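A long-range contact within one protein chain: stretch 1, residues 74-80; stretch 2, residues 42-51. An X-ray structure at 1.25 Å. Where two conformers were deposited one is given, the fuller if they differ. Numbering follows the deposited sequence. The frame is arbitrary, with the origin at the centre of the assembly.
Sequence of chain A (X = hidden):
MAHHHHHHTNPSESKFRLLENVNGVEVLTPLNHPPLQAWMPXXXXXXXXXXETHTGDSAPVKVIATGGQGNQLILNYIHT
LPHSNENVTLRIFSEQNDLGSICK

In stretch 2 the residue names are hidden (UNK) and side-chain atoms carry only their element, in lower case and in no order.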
# COMPACT_ATOMS: atom_id res chain seq x y z
N ILE A 74 -3.14 -7.19 -2.32
CA ILE A 74 -4.10 -6.10 -2.17
C ILE A 74 -3.46 -5.00 -1.33
O ILE A 74 -2.91 -5.27 -0.26
CB ILE A 74 -5.39 -6.60 -1.49
CG1 ILE A 74 -5.90 -7.88 -2.17
CG2 ILE A 74 -6.44 -5.51 -1.48
CD1 ILE A 74 -6.15 -7.71 -3.66
N LEU A 75 -3.52 -3.77 -1.83
CA LEU A 75 -3.07 -2.60 -1.07
C LEU A 75 -4.23 -1.64 -0.91
O LEU A 75 -4.82 -1.21 -1.91
CB LEU A 75 -1.92 -1.90 -1.78
CG LEU A 75 -0.62 -2.69 -1.88
CD1 LEU A 75 0.39 -1.98 -2.77
CD2 LEU A 75 -0.04 -2.93 -0.50
N ASN A 76 -4.56 -1.31 0.32
CA ASN A 76 -5.64 -0.37 0.62
C ASN A 76 -5.02 0.91 1.17
O ASN A 76 -4.50 0.93 2.29
CB ASN A 76 -6.63 -0.99 1.60
CG ASN A 76 -7.72 -1.77 0.89
OD1 ASN A 76 -8.64 -1.18 0.33
ND2 ASN A 76 -7.61 -3.08 0.89
N TYR A 77 -5.04 1.96 0.36
CA TYR A 77 -4.53 3.26 0.76
C TYR A 77 -5.59 4.02 1.52
O TYR A 77 -6.71 4.22 1.02
CB TYR A 77 -4.12 4.05 -0.48
CG TYR A 77 -2.80 3.62 -1.05
CD1 TYR A 77 -1.62 4.16 -0.58
CD2 TYR A 77 -2.73 2.67 -2.06
CE1 TYR A 77 -0.40 3.77 -1.09
CE2 TYR A 77 -1.51 2.28 -2.58
CZ TYR A 77 -0.35 2.84 -2.09
OH TYR A 77 0.87 2.45 -2.60
N ILE A 78 -5.26 4.44 2.73
CA ILE A 78 -6.18 5.15 3.61
C ILE A 78 -5.66 6.56 3.81
O ILE A 78 -4.48 6.77 4.13
CB ILE A 78 -6.36 4.41 4.94
CG1 ILE A 78 -7.00 3.04 4.69
CG2 ILE A 78 -7.22 5.24 5.89
CD1 ILE A 78 -6.93 2.08 5.86
N HIS A 79 -6.53 7.53 3.58
CA HIS A 79 -6.21 8.94 3.72
C HIS A 79 -6.79 9.50 5.02
O HIS A 79 -7.54 8.83 5.74
CB HIS A 79 -6.74 9.70 2.50
CG HIS A 79 -6.03 9.33 1.24
ND1 HIS A 79 -5.08 10.14 0.65
CD2 HIS A 79 -6.10 8.22 0.48
CE1 HIS A 79 -4.60 9.54 -0.42
NE2 HIS A 79 -5.20 8.37 -0.55
N THR A 80 -6.42 10.74 5.32
CA THR A 80 -7.12 11.43 6.40
C THR A 80 -8.60 11.53 6.04
O THR A 80 -8.99 11.49 4.87
CB THR A 80 -6.54 12.83 6.59
OG1 THR A 80 -6.77 13.61 5.42
CG2 THR A 80 -5.04 12.78 6.90
N UNK A 42 8.15 -4.22 -4.24
CA UNK A 42 6.97 -3.80 -5.00
C UNK A 42 6.14 -2.81 -4.23
O UNK A 42 5.66 -1.82 -4.79
o UNK A 42 6.79 -5.93 -6.14
c UNK A 42 6.09 -5.00 -5.34
N UNK A 43 5.91 -3.07 -2.93
CA UNK A 43 5.13 -2.15 -2.12
C UNK A 43 5.80 -0.78 -2.09
O UNK A 43 5.13 0.25 -2.21
c UNK A 43 3.98 -4.70 0.58
c UNK A 43 4.26 -1.66 0.18
c UNK A 43 4.02 -3.96 -0.74
c UNK A 43 4.91 -2.72 -0.70
N UNK A 44 7.12 -0.75 -1.91
CA UNK A 44 7.82 0.53 -1.86
C UNK A 44 7.66 1.30 -3.16
O UNK A 44 7.46 2.52 -3.15
c UNK A 44 9.55 -0.16 -0.11
c UNK A 44 9.30 0.33 -1.53
c UNK A 44 11.84 -2.43 1.38
n UNK A 44 12.33 -3.01 0.29
c UNK A 44 11.01 -0.51 0.08
n UNK A 44 11.23 -1.26 1.32
n UNK A 44 11.96 -3.04 2.55
N UNK A 45 7.76 0.62 -4.29
CA UNK A 45 7.57 1.29 -5.57
C UNK A 45 6.15 1.82 -5.69
O UNK A 45 5.94 2.95 -6.15
o UNK A 45 9.61 2.38 -7.61
n UNK A 45 8.75 2.50 -9.69
c UNK A 45 7.69 1.01 -8.10
c UNK A 45 8.77 2.02 -8.45
c UNK A 45 7.90 0.36 -6.73
N UNK A 46 5.18 1.02 -5.27
CA UNK A 46 3.78 1.44 -5.33
C UNK A 46 3.54 2.68 -4.48
O UNK A 46 2.91 3.65 -4.93
c UNK A 46 2.88 0.29 -4.90
s UNK A 46 1.13 0.53 -5.29
N UNK A 47 4.06 2.69 -3.26
CA UNK A 47 3.92 3.86 -2.40
C UNK A 47 4.60 5.07 -3.02
O UNK A 47 4.06 6.19 -3.01
c UNK A 47 4.44 3.54 -0.99
c UNK A 47 3.58 2.44 -0.36
c UNK A 47 4.46 4.80 -0.10
N UNK A 48 5.79 4.87 -3.60
CA UNK A 48 6.49 5.95 -4.30
C UNK A 48 5.62 6.55 -5.40
O UNK A 48 5.48 7.77 -5.50
c UNK A 48 8.50 6.36 -5.85
n UNK A 48 9.59 6.94 -5.37
o UNK A 48 8.08 6.58 -7.00
c UNK A 48 7.78 5.38 -4.91
N UNK A 49 5.04 5.70 -6.25
CA UNK A 49 4.26 6.20 -7.37
C UNK A 49 2.96 6.83 -6.90
O UNK A 49 2.49 7.83 -7.47
c UNK A 49 6.02 6.03 -10.58
c UNK A 49 5.24 4.38 -8.87
n UNK A 49 7.20 6.83 -11.05
c UNK A 49 6.34 5.34 -9.28
c UNK A 49 3.99 5.09 -8.38
N UNK A 50 2.36 6.27 -5.84
CA UNK A 50 1.11 6.82 -5.34
C UNK A 50 1.33 8.21 -4.77
O UNK A 50 0.49 9.10 -4.94
c UNK A 50 0.55 5.88 -4.28
c UNK A 50 -0.87 6.18 -3.88
c UNK A 50 -3.51 6.66 -3.14
o UNK A 50 -4.83 6.89 -2.80
c UNK A 50 -1.93 5.68 -4.62
c UNK A 50 -1.16 6.92 -2.75
c UNK A 50 -2.48 7.17 -2.38
c UNK A 50 -3.24 5.92 -4.26
N UNK A 51 2.48 8.41 -4.13
CA UNK A 51 2.82 9.74 -3.64
C UNK A 51 2.87 10.78 -4.76
O UNK A 51 2.64 11.97 -4.49
c UNK A 51 4.15 9.67 -2.89

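Position 42 opens the helical stretch with one carbon and one oxygen beyond CA. This is a hydroxymethyl group, so the residue is Ser42. Its CA-to-CB bond points sideways and it makes no contact with the strand; a small polar side chain suits such a partly exposed site.

Position 43 carries four carbons, forked at the first, with one arm two carbons long, and they lie against the side chain of Leu75: Ile43. Although its CA-to-CB bond points sideways, CG1 lies 4.2 Å from CD2 of Leu75. Its purely hydrocarbon side chain is buried, and meets another that needs no polar partner.

At position 44 three carbons lead to a nitrogen and then to a carbon bearing two more nitrogens. That guanidinium group identifies Arg44, which points away from the strand. A long charged side chain suits this partly exposed position off the contact, where its NE and NH2 are hydrogen-bonded elsewhere in the structure.

Position 45 has three carbons, the third holding one oxygen and one nitrogen, so it is an amide, Gln45. It also points away, on a partly exposed side of the helix where a polar group is easily accommodated.

Position 46 shows one carbon and then a sulfur, which lies against Leu75 and at the edge of the Tyr77 ring, near its plane: Cys46. The side chain points toward the strand, and SG lies 3.6 Å from CD1 of Leu75 and 3.3 Å from OH of Tyr77. A small, buried, polarizable sulfur fits the space between Leu75 CD1 and the ring edge, and a thiol can form the covalent bond made elsewhere in the structure.

Position 47 has a carbon carrying two others, a compact fork that touches the hydroxyl end of Tyr77: Val47. Its CG2 is 3.5 Å from OH of Tyr77, and its small apolar bulk fills space beside the end of that side chain.

At position 48 two carbons are followed by an oxygen and a nitrogen on the second, giving Asn48. It is exposed and points away, as a polar amide readily can.

Position 49 is a row of four carbons ending in nitrogen: Lys49. It starts sideways, but its end leads away from the strand, where a charged amine can find polar surroundings.

Position 50 bears one carbon and a six-carbon ring with an oxygen on the far side; the ring lies over that of Tyr77 and the oxygen meets His79, hence Tyr50. The two tyrosine rings stack face to face, with centroids 3.8 Å apart and planes at 10°. Tyr50 OH is hydrogen-bonded to NE2 of His79 at 2.7 Å. An aromatic ring supplies the flat face and the hydroxyl provides the reach.

Position 51 has a single side-chain carbon, so it is Ala51, directed sideways and without contact; one methyl suits a helix position that need not reach the strand.

The contact works through alternation on the strand: Leu75 and Tyr77 point toward the helix, while Asn76 between them makes no contact. On the helix, positions 43, 46, 47 and 50 recur at the spacing that brings residues to one side. Apolar packing begins at Ile43 and Leu75, passes Cys46, and culminates in the tyrosine stack, which the hydrogen bond to His79 anchors at its rim.

Stretch 2, residues 42-51: SIRQCVNKYA
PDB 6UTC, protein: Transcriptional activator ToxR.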